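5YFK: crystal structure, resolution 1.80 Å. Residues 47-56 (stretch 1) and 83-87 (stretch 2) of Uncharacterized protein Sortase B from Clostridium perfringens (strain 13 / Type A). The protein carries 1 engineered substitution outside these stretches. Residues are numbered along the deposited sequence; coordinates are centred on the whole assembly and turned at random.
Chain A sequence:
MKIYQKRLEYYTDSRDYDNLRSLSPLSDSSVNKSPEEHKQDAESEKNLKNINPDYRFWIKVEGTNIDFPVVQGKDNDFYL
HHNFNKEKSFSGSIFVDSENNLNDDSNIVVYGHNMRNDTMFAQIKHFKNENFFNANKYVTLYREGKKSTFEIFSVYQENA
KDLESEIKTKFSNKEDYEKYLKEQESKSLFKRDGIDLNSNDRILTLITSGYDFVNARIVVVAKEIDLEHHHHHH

Stretch 1, residues 47-56: NLKNINPDYR
Stretch 2 83-87: NFNKE

The contact between residues 47-56 and 83-87 of this sortase B illustrates a common principle: where a helix ends and a strand begins, an aromatic ring from a distant turn can fill the bend, while an asparagine side chain bonds to the backbone of that turn. In the first stretch the helix runs through Ile-51, with Ile-51 N bonded to Asn-47 O and Asn-52 N to Leu-48 O, both at 2.9 Å. Asn-52 then leaves helical geometry (phi/psi -149/110°) and opens a type I turn to Tyr-55, closed by Tyr-55 N to Asn-52 O at 2.9 Å, from which the strand starts. The second stretch is a type I turn from Asn-83 to Lys-86, with Lys-86 N bonded to Asn-83 O at 3.0 Å; Lys-86 takes positive phi (73/17°). Asn-83 (chi1 p) braces this loop by accepting Glu-87 N at its OD1, 2.8 Å, and donating from ND2 to Glu-87 OE1, 3.0 Å. The two stretches have their closest pair of CA atoms at Asn-52 and Asn-85, 6.5 Å apart.

Phe-84 (chi1 t, chi2 71°) has 117 Å² covered by the first stretch, the largest share of any residue; 368 Å² is buried in all, both sides summed. Its CA-to-CB bond points sideways, but the ring reaches into the bend. Ile-51 (m, t) brings CG2 to 3.6 Å from Phe-84 CE2, Leu-48 (m, t) places CD2 4.0 Å from Phe-84 CZ, and Tyr-55 (t) sets CD1 4.1 Å from Phe-84 CE1, near the plane of the phenylalanine ring. Over one face sits Asn-52 CB, 4.1 Å from the centroid of the Phe-84 ring and 18° off its normal, a CH-pi contact.

Asn-52 (chi1 t, chi2 -17°) thus combines packing with polar bonding. Its ND2 donates to Phe-84 O at 2.8 Å, capturing a carbonyl of the opposing turn, while its OD1 accepts Asp-54 N at 2.9 Å and steadies its own turn. Water 1 adds a second link, donating to Ile-51 O at 3.1 Å and to Phe-84 O at 3.0 Å, so that this carbonyl receives both the amide and the water.

Exposed Lys-86 (m, then t throughout) extends past the asparagine, its CE 3.3 Å from Asn-52 OD1. Beyond, Lys-86 NZ forms a long salt bridge with Asp-54 OD2 (Asp-54 chi1 m) at 3.9 Å, a separation at which charge attraction operates without close contact.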

ATOM      1  N   ASN A  47     -12.743 -15.730  -5.086  1.00 29.29           N
ATOM      2  CA  ASN A  47     -12.240 -15.910  -6.443  1.00 30.14           C
ATOM      3  C   ASN A  47     -10.819 -15.411  -6.597  1.00 30.03           C
ATOM      4  O   ASN A  47      -9.987 -16.082  -7.159  1.00 24.30           O
ATOM      5  CB  ASN A  47     -13.134 -15.189  -7.444  1.00 37.38           C
ATOM      6  CG  ASN A  47     -14.273 -16.062  -7.932  1.00 41.87           C
ATOM      7  OD1 ASN A  47     -14.081 -17.244  -8.226  1.00 34.51           O
ATOM      8  ND2 ASN A  47     -15.478 -15.529  -7.880  1.00 39.75           N
ATOM      9  N   LEU A  48     -10.506 -14.281  -5.971  1.00 25.97           N
ATOM     10  CA  LEU A  48      -9.115 -13.837  -5.919  1.00 21.51           C
ATOM     11  C   LEU A  48      -8.176 -14.858  -5.266  1.00 21.25           C
ATOM     12  O   LEU A  48      -7.107 -15.126  -5.788  1.00 24.22           O
ATOM     13  CB  LEU A  48      -9.037 -12.492  -5.192  1.00 21.39           C
ATOM     14  CG  LEU A  48      -9.730 -11.378  -5.975  1.00 21.17           C
ATOM     15  CD1 LEU A  48     -10.144 -10.208  -5.083  1.00 21.47           C
ATOM     16  CD2 LEU A  48      -8.790 -10.913  -7.069  1.00 22.20           C
ATOM     17  N   LYS A  49      -8.514 -15.300  -4.058  1.00 26.28           N
ATOM     18  CA  LYS A  49      -7.723 -16.316  -3.348  1.00 25.28           C
ATOM     19  C   LYS A  49      -7.513 -17.575  -4.207  1.00 29.43           C
ATOM     20  O   LYS A  49      -6.446 -18.193  -4.185  1.00 27.35           O
ATOM     21  CB  LYS A  49      -8.430 -16.686  -2.044  1.00 31.90           C
ATOM     22  CG  LYS A  49      -7.569 -16.588  -0.797  1.00 41.43           C
ATOM     23  CD  LYS A  49      -8.423 -16.613   0.465  1.00 48.33           C
ATOM     24  CE  LYS A  49      -9.326 -15.386   0.565  1.00 56.58           C
ATOM     25  NZ  LYS A  49      -9.631 -15.025   1.981  1.00 66.42           N
ATOM     26  N   ASN A  50      -8.525 -17.927  -4.991  1.00 31.48           N
ATOM     27  CA  ASN A  50      -8.468 -19.125  -5.815  1.00 32.71           C
ATOM     28  C   ASN A  50      -7.553 -18.915  -7.009  1.00 32.22           C
ATOM     29  O   ASN A  50      -6.736 -19.771  -7.325  1.00 36.94           O
ATOM     30  CB  ASN A  50      -9.874 -19.514  -6.276  1.00 36.03           C
ATOM     31  CG  ASN A  50      -9.913 -20.873  -6.950  1.00 45.41           C
ATOM     32  OD1 ASN A  50      -9.709 -21.908  -6.308  1.00 38.44           O
ATOM     33  ND2 ASN A  50     -10.200 -20.879  -8.247  1.00 43.29           N
ATOM     34  N   ILE A  51      -7.595 -17.724  -7.593  1.00 32.03           N
ATOM     35  CA  ILE A  51      -6.652 -17.385  -8.649  1.00 30.81           C
ATOM     36  C   ILE A  51      -5.213 -17.394  -8.128  1.00 35.41           C
ATOM     37  O   ILE A  51      -4.302 -17.895  -8.792  1.00 32.64           O
ATOM     38  CB  ILE A  51      -6.976 -16.015  -9.281  1.00 34.34           C
ATOM     39  CG1 ILE A  51      -8.308 -16.075 -10.028  1.00 37.00           C
ATOM     40  CG2 ILE A  51      -5.879 -15.618 -10.256  1.00 35.42           C
ATOM     41  CD1 ILE A  51      -9.063 -14.762 -10.067  1.00 36.20           C
ATOM     42  N   ASN A  52      -4.999 -16.820  -6.947  1.00 32.06           N
ATOM     43  CA  ASN A  52      -3.664 -16.784  -6.366  1.00 30.13           C
ATOM     44  C   ASN A  52      -3.751 -16.819  -4.852  1.00 31.86           C
ATOM     45  O   ASN A  52      -4.106 -15.835  -4.224  1.00 25.77           O
ATOM     46  CB  ASN A  52      -2.925 -15.528  -6.817  1.00 23.29           C
ATOM     47  CG  ASN A  52      -1.478 -15.487  -6.358  1.00 22.04           C
ATOM     48  OD1 ASN A  52      -1.053 -16.220  -5.454  1.00 21.90           O
ATOM     49  ND2 ASN A  52      -0.711 -14.593  -6.965  1.00 20.82           N
ATOM     50  N   PRO A  53      -3.344 -17.937  -4.256  1.00 27.86           N
ATOM     51  CA  PRO A  53      -3.471 -18.093  -2.816  1.00 29.86           C
ATOM     52  C   PRO A  53      -2.659 -17.056  -2.014  1.00 23.21           C
ATOM     53  O   PRO A  53      -2.830 -16.928  -0.793  1.00 24.68           O
ATOM     54  CB  PRO A  53      -2.929 -19.506  -2.569  1.00 34.65           C
ATOM     55  CG  PRO A  53      -2.965 -20.196  -3.900  1.00 35.16           C
ATOM     56  CD  PRO A  53      -2.717 -19.103  -4.898  1.00 31.84           C
ATOM     57  N   ASP A  54      -1.762 -16.354  -2.691  1.00 21.73           N
ATOM     58  CA  ASP A  54      -0.938 -15.325  -2.045  1.00 18.66           C
ATOM     59  C   ASP A  54      -1.734 -14.026  -1.821  1.00 20.91           C
ATOM     60  O   ASP A  54      -1.259 -13.100  -1.144  1.00 16.59           O
ATOM     61  CB  ASP A  54       0.288 -15.034  -2.911  1.00 17.19           C
ATOM     62  CG  ASP A  54       1.259 -16.205  -2.981  1.00 21.95           C
ATOM     63  OD1 ASP A  54       1.226 -17.059  -2.066  1.00 23.75           O
ATOM     64  OD2 ASP A  54       2.219 -16.100  -3.772  1.00 23.38           O
ATOM     65  N   TYR A  55      -2.936 -13.968  -2.375  1.00 20.44           N
ATOM     66  CA  TYR A  55      -3.821 -12.821  -2.177  1.00 22.84           C
ATOM     67  C   TYR A  55      -4.070 -12.542  -0.695  1.00 21.69           C
ATOM     68  O   TYR A  55      -4.318 -13.467   0.085  1.00 20.22           O
ATOM     69  CB  TYR A  55      -5.156 -13.070  -2.871  1.00 18.09           C
ATOM     70  CG  TYR A  55      -6.163 -11.973  -2.609  1.00 17.36           C
ATOM     71  CD1 TYR A  55      -6.070 -10.760  -3.272  1.00 21.02           C
ATOM     72  CD2 TYR A  55      -7.138 -12.119  -1.638  1.00 17.99           C
ATOM     73  CE1 TYR A  55      -6.967  -9.744  -3.019  1.00 18.50           C
ATOM     74  CE2 TYR A  55      -8.089 -11.137  -1.424  1.00 21.91           C
ATOM     75  CZ  TYR A  55      -7.976  -9.936  -2.100  1.00 21.91           C
ATOM     76  OH  TYR A  55      -8.851  -8.916  -1.833  1.00 26.43           O
ATOM     77  N   ARG A  56      -4.045 -11.266  -0.303  1.00 16.72           N
ATOM     78  CA  ARG A  56      -4.307 -10.909   1.085  1.00 16.87           C
ATOM     79  C   ARG A  56      -5.410  -9.870   1.254  1.00 17.62           C
ATOM     80  O   ARG A  56      -6.211  -9.963   2.188  1.00 16.36           O
ATOM     81  CB  ARG A  56      -3.033 -10.414   1.769  1.00 17.04           C
ATOM     82  CG  ARG A  56      -1.883 -11.420   1.773  1.00 20.32           C
ATOM     83  CD  ARG A  56      -2.146 -12.549   2.765  1.00 22.33           C
ATOM     84  NE  ARG A  56      -1.085 -13.560   2.755  1.00 25.68           N
ATOM     85  CZ  ARG A  56      -1.138 -14.696   2.065  1.00 25.69           C
ATOM     86  NH1 ARG A  56      -2.199 -14.980   1.327  1.00 24.64           N
ATOM     87  NH2 ARG A  56      -0.113 -15.531   2.085  1.00 28.55           N
ATOM     88  N   ASN A  83       3.284 -11.237 -12.127  1.00 25.43           N
ATOM     89  CA  ASN A  83       1.962 -10.643 -12.042  1.00 26.93           C
ATOM     90  C   ASN A  83       1.067 -11.458 -11.138  1.00 27.43           C
ATOM     91  O   ASN A  83       1.557 -12.290 -10.375  1.00 23.77           O
ATOM     92  CB  ASN A  83       1.340 -10.473 -13.429  1.00 30.46           C
ATOM     93  CG  ASN A  83       0.948 -11.790 -14.069  1.00 34.35           C
ATOM     94  OD1 ASN A  83       1.026 -12.854 -13.455  1.00 33.07           O
ATOM     95  ND2 ASN A  83       0.544 -11.722 -15.323  1.00 38.97           N
ATOM     96  N   PHE A  84      -0.223 -11.135 -11.119  1.00 26.36           N
ATOM     97  CA  PHE A  84      -1.141 -11.768 -10.184  1.00 28.29           C
ATOM     98  C   PHE A  84      -1.327 -13.260 -10.463  1.00 34.88           C
ATOM     99  O   PHE A  84      -1.698 -14.019  -9.559  1.00 31.21           O
ATOM    100  CB  PHE A  84      -2.505 -11.097 -10.228  1.00 31.15           C
ATOM    101  CG  PHE A  84      -3.398 -11.496  -9.099  1.00 26.56           C
ATOM    102  CD1 PHE A  84      -3.144 -11.054  -7.808  1.00 20.07           C
ATOM    103  CD2 PHE A  84      -4.475 -12.330  -9.314  1.00 20.84           C
ATOM    104  CE1 PHE A  84      -3.967 -11.421  -6.765  1.00 27.65           C
ATOM    105  CE2 PHE A  84      -5.303 -12.705  -8.267  1.00 26.14           C
ATOM    106  CZ  PHE A  84      -5.051 -12.250  -6.992  1.00 23.41           C
ATOM    107  N   ASN A  85      -1.199 -13.638 -11.736  1.00 37.20           N
ATOM    108  CA  ASN A  85      -1.213 -15.045 -12.158  1.00 39.99           C
ATOM    109  C   ASN A  85       0.136 -15.737 -11.978  1.00 39.80           C
ATOM    110  O   ASN A  85       0.304 -16.878 -12.411  1.00 42.94           O
ATOM    111  CB  ASN A  85      -1.614 -15.157 -13.637  1.00 46.38           C
ATOM    112  CG  ASN A  85      -3.013 -14.649 -13.903  1.00 47.32           C
ATOM    113  OD1 ASN A  85      -3.213 -13.742 -14.712  1.00 66.53           O
ATOM    114  ND2 ASN A  85      -3.989 -15.212 -13.205  1.00 54.54           N
ATOM    115  N   LYS A  86       1.119 -15.001 -11.464  1.00 33.17           N
ATOM    116  CA  LYS A  86       2.465 -15.517 -11.229  1.00 32.07           C
ATOM    117  C   LYS A  86       3.253 -15.700 -12.521  1.00 34.58           C
ATOM    118  O   LYS A  86       4.316 -16.317 -12.526  1.00 40.53           O
ATOM    119  CB  LYS A  86       2.414 -16.842 -10.454  1.00 30.68           C
ATOM    120  CG  LYS A  86       1.726 -16.729  -9.108  1.00 31.73           C
ATOM    121  CD  LYS A  86       2.228 -17.761  -8.107  1.00 34.10           C
ATOM    122  CE  LYS A  86       1.178 -18.031  -7.050  1.00 40.02           C
ATOM    123  NZ  LYS A  86       1.561 -19.157  -6.161  1.00 44.28           N
ATOM    124  N   GLU A  87       2.784 -15.075 -13.589  1.00 28.22           N
ATOM    125  CA  GLU A  87       3.524 -15.047 -14.834  1.00 35.82           C
ATOM    126  C   GLU A  87       4.615 -13.993 -14.749  1.00 38.03           C
ATOM    127  O   GLU A  87       4.462 -12.990 -14.046  1.00 30.27           O
ATOM    128  CB  GLU A  87       2.567 -14.758 -15.996  1.00 40.32           C
ATOM    129  CG  GLU A  87       1.467 -15.812 -16.142  1.00 52.18           C
ATOM    130  CD  GLU A  87       0.196 -15.291 -16.805  1.00 56.96           C
ATOM    131  OE1 GLU A  87       0.103 -14.073 -17.080  1.00 50.29           O
ATOM    132  OE2 GLU A  87      -0.746 -16.095 -16.994  1.00 57.05           O
TER
HETATM  133  O   HOH W   1      -1.419 -17.028  -9.665  1.00 40.29           O